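Local coordinates for protein SYE1 (Shewanella oneidensis, PDB 4AWS) that probably catalyses NAD(P)H-dependent reduction of carbon-carbon double bonds as an FMN-binding oxidoreductase of the NADH:flavin oxidoreductase/NADH oxidase family, at residues P24-R29 with A69-I74. The protein carries 1 engineered substitution. Residues are numbered along the deposited sequence; the frame is centred on the assembly and turned at random.
Sequences PLTRSR and AWTPGI. Engineered in segment 24-29: Leu25 (natural residue Met). With FMN (flavin mononucleotide), chain B.
Ser28 O lies beside Trp70, 3.5 Å from Trp70 CB and 3.8 Å from Trp70 CE3, oblique to the indole. One face of the indole carries the methyl of its neighbour Ala69, with Ala69 CB 3.6 Å above the plane and over its centre. Trp70 NE1 is hydrogen-bonded to Asp134. The guanidinium of Arg29 meets Arg27 O edge-on: Arg29 NH1 bonds to it at 3.0 Å, nearly in the guanidinium plane and on a carbonyl lone pair. Gly353 and Thr348 take further N-H groups of Arg29, so its orientation is well fixed.

The one hydrogen bond between 24-29 and 69-74 runs from Ser28 OG to Ala69 O, 2.8 Å long. The hydroxyl sits nearly on the C=O axis (171°). A weaker CA-H...O contact joins Ser28 CA to Trp70 O at 3.3 Å. Thr71 chi1 (63°) puts OG1 between the backbone N and carbonyl carbon and leaves CG2 anti to that carbon; this methyl packs against both Ser28 OG and Thr26 CG2, the latter at 3.9 Å. Thr71 OG1 bonds to Gln60.

Thr26 OG1 donates to FMN O4 at 2.7 Å, and Pro24 O accepts from the ribityl O2'. The engineered Leu25 places CD2 near the dimethylbenzene ring. The loop after the first strand of the TIM barrel carries FMN-binding residues, and the loop after the second packs against it, in an Old Yellow Enzyme-like fold.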
loop_
_atom_site.group_PDB
_atom_site.type_symbol
_atom_site.label_atom_id
_atom_site.label_comp_id
_atom_site.label_asym_id
_atom_site.label_seq_id
_atom_site.Cartn_x
_atom_site.Cartn_y
_atom_site.Cartn_z
ATOM N N PRO A 24 1.155 -3.551 -3.438
ATOM C CA PRO A 24 -0.160 -3.889 -2.847
ATOM C C PRO A 24 -1.259 -3.866 -3.878
ATOM O O PRO A 24 -1.408 -2.890 -4.623
ATOM C CB PRO A 24 -0.380 -2.766 -1.836
ATOM C CG PRO A 24 0.995 -2.412 -1.439
ATOM C CD PRO A 24 1.774 -2.411 -2.750
ATOM N N LEU A 25 -2.084 -4.914 -3.883
ATOM C CA LEU A 25 -3.205 -5.029 -4.824
ATOM C C LEU A 25 -4.426 -5.607 -4.082
ATOM O O LEU A 25 -4.559 -6.816 -3.927
ATOM C CB LEU A 25 -2.864 -5.905 -6.013
ATOM C CG LEU A 25 -1.685 -5.392 -6.862
ATOM C CD1 LEU A 25 -1.030 -6.575 -7.606
ATOM C CD2 LEU A 25 -2.148 -4.269 -7.789
ATOM N N THR A 26 -5.312 -4.714 -3.660
ATOM C CA THR A 26 -6.605 -5.145 -3.084
ATOM C C THR A 26 -7.347 -6.044 -4.065
ATOM O O THR A 26 -7.595 -5.649 -5.199
ATOM C CB THR A 26 -7.419 -3.867 -2.814
ATOM O OG1 THR A 26 -6.869 -3.163 -1.697
ATOM C CG2 THR A 26 -8.883 -4.144 -2.465
ATOM N N ARG A 27 -7.715 -7.219 -3.580
ATOM C CA ARG A 27 -8.493 -8.180 -4.383
ATOM C C ARG A 27 -9.835 -8.508 -3.767
ATOM O O ARG A 27 -10.683 -9.170 -4.405
ATOM C CB ARG A 27 -7.710 -9.468 -4.647
ATOM C CG ARG A 27 -6.309 -9.238 -5.218
ATOM C CD ARG A 27 -6.269 -8.363 -6.490
ATOM N NE ARG A 27 -7.116 -8.948 -7.537
ATOM C CZ ARG A 27 -6.760 -9.958 -8.334
ATOM N NH1 ARG A 27 -5.550 -10.453 -8.277
ATOM N NH2 ARG A 27 -7.644 -10.455 -9.175
ATOM N N SER A 28 -10.091 -8.079 -2.535
ATOM C CA SER A 28 -11.393 -8.274 -1.872
ATOM C C SER A 28 -11.847 -9.719 -1.942
ATOM O O SER A 28 -12.992 -10.019 -2.305
ATOM C CB SER A 28 -12.398 -7.281 -2.423
ATOM O OG SER A 28 -12.063 -5.961 -2.028
ATOM N N ARG A 29 -10.956 -10.622 -1.521
ATOM C CA ARG A 29 -11.210 -12.070 -1.503
ATOM C C ARG A 29 -11.283 -12.597 -0.086
ATOM O O ARG A 29 -11.315 -13.844 0.102
ATOM C CB ARG A 29 -10.127 -12.829 -2.278
ATOM C CG ARG A 29 -9.927 -12.451 -3.741
ATOM C CD ARG A 29 -11.188 -12.693 -4.525
ATOM N NE ARG A 29 -11.060 -13.055 -5.947
ATOM C CZ ARG A 29 -10.895 -12.230 -6.966
ATOM N NH1 ARG A 29 -10.624 -10.950 -6.770
ATOM N NH2 ARG A 29 -10.936 -12.717 -8.203
ATOM N N ALA A 69 -15.463 -3.529 0.546
ATOM C CA ALA A 69 -15.950 -4.831 0.989
ATOM C C ALA A 69 -14.878 -5.890 0.854
ATOM O O ALA A 69 -14.127 -5.948 -0.101
ATOM C CB ALA A 69 -17.174 -5.225 0.182
ATOM N N TRP A 70 -14.852 -6.794 1.844
ATOM C CA TRP A 70 -14.161 -8.075 1.763
ATOM C C TRP A 70 -12.651 -7.930 1.745
ATOM O O TRP A 70 -11.950 -8.880 1.326
ATOM C CB TRP A 70 -14.628 -8.971 0.584
ATOM C CG TRP A 70 -16.125 -8.964 0.394
ATOM C CD1 TRP A 70 -17.084 -9.240 1.338
ATOM C CD2 TRP A 70 -16.814 -8.642 -0.811
ATOM N NE1 TRP A 70 -18.336 -9.124 0.767
ATOM C CE2 TRP A 70 -18.195 -8.752 -0.548
ATOM C CE3 TRP A 70 -16.373 -8.280 -2.091
ATOM C CZ2 TRP A 70 -19.139 -8.500 -1.535
ATOM C CZ3 TRP A 70 -17.302 -8.033 -3.049
ATOM C CH2 TRP A 70 -18.684 -8.145 -2.781
ATOM N N THR A 71 -12.101 -6.825 2.216
ATOM C CA THR A 71 -10.650 -6.722 2.380
ATOM C C THR A 71 -10.240 -7.378 3.672
ATOM O O THR A 71 -10.977 -7.364 4.671
ATOM C CB THR A 71 -10.162 -5.269 2.286
ATOM O OG1 THR A 71 -10.707 -4.470 3.353
ATOM C CG2 THR A 71 -10.608 -4.622 0.989
ATOM N N PRO A 72 -9.076 -8.025 3.713
ATOM C CA PRO A 72 -8.640 -8.747 4.908
ATOM C C PRO A 72 -8.173 -7.815 6.001
ATOM O O PRO A 72 -7.449 -6.850 5.727
ATOM C CB PRO A 72 -7.439 -9.587 4.412
ATOM C CG PRO A 72 -6.877 -8.733 3.282
ATOM C CD PRO A 72 -8.114 -8.154 2.600
ATOM N N GLY A 73 -8.515 -8.099 7.237
ATOM C CA GLY A 73 -8.023 -7.356 8.344
ATOM C C GLY A 73 -6.765 -7.944 8.957
ATOM O O GLY A 73 -6.330 -9.052 8.619
ATOM N N ILE A 74 -6.167 -7.203 9.921
ATOM C CA ILE A 74 -4.993 -7.665 10.636
ATOM C C ILE A 74 -5.118 -7.351 12.125
ATOM O O ILE A 74 -4.099 -7.139 12.794
ATOM C CB ILE A 74 -3.693 -7.155 9.968
ATOM C CG1 ILE A 74 -2.458 -7.917 10.417
ATOM C CG2 ILE A 74 -3.536 -5.638 10.123
ATOM C CD1 ILE A 74 -1.340 -7.897 9.385
HETATM N N1 FMN B . -2.165 0.402 -3.834
HETATM C C2 FMN B . -2.019 0.360 -2.496
HETATM O O2 FMN B . -1.149 1.042 -1.898
HETATM N N3 FMN B . -2.795 -0.503 -1.758
HETATM C C4 FMN B . -3.742 -1.354 -2.287
HETATM O O4 FMN B . -4.338 -2.158 -1.543
HETATM C C4A FMN B . -3.958 -1.210 -3.679
HETATM N N5 FMN B . -4.912 -1.991 -4.289
HETATM C C5A FMN B . -4.946 -2.001 -5.666
HETATM C C6 FMN B . -5.788 -2.860 -6.327
HETATM C C7 FMN B . -5.814 -2.989 -7.716
HETATM C C7M FMN B . -6.680 -4.058 -8.347
HETATM C C8 FMN B . -4.977 -2.184 -8.474
HETATM C C8M FMN B . -4.922 -2.314 -9.936
HETATM C C9 FMN B . -4.106 -1.289 -7.833
HETATM C C9A FMN B . -4.088 -1.170 -6.429
HETATM N N10 FMN B . -3.168 -0.346 -5.764
HETATM C C10 FMN B . -3.074 -0.359 -4.395
HETATM C "C1'" FMN B . -2.175 0.419 -6.576
HETATM C "C2'" FMN B . -1.032 -0.445 -7.042
HETATM O "O2'" FMN B . -0.192 -0.864 -5.961
HETATM C "C3'" FMN B . -0.127 0.278 -8.041
HETATM O "O3'" FMN B . 0.549 1.371 -7.404
HETATM C "C4'" FMN B . -0.813 0.803 -9.282
HETATM O "O4'" FMN B . -1.708 -0.191 -9.837
HETATM C "C5'" FMN B . 0.144 1.340 -10.322
HETATM O "O5'" FMN B . 1.025 0.316 -10.801
HETATM P P FMN B . 0.709 -0.430 -12.224
HETATM O O1P FMN B . -0.535 -1.260 -12.014
HETATM O O2P FMN B . 0.491 0.665 -13.273
HETATM O O3P FMN B . 1.950 -1.274 -12.457
#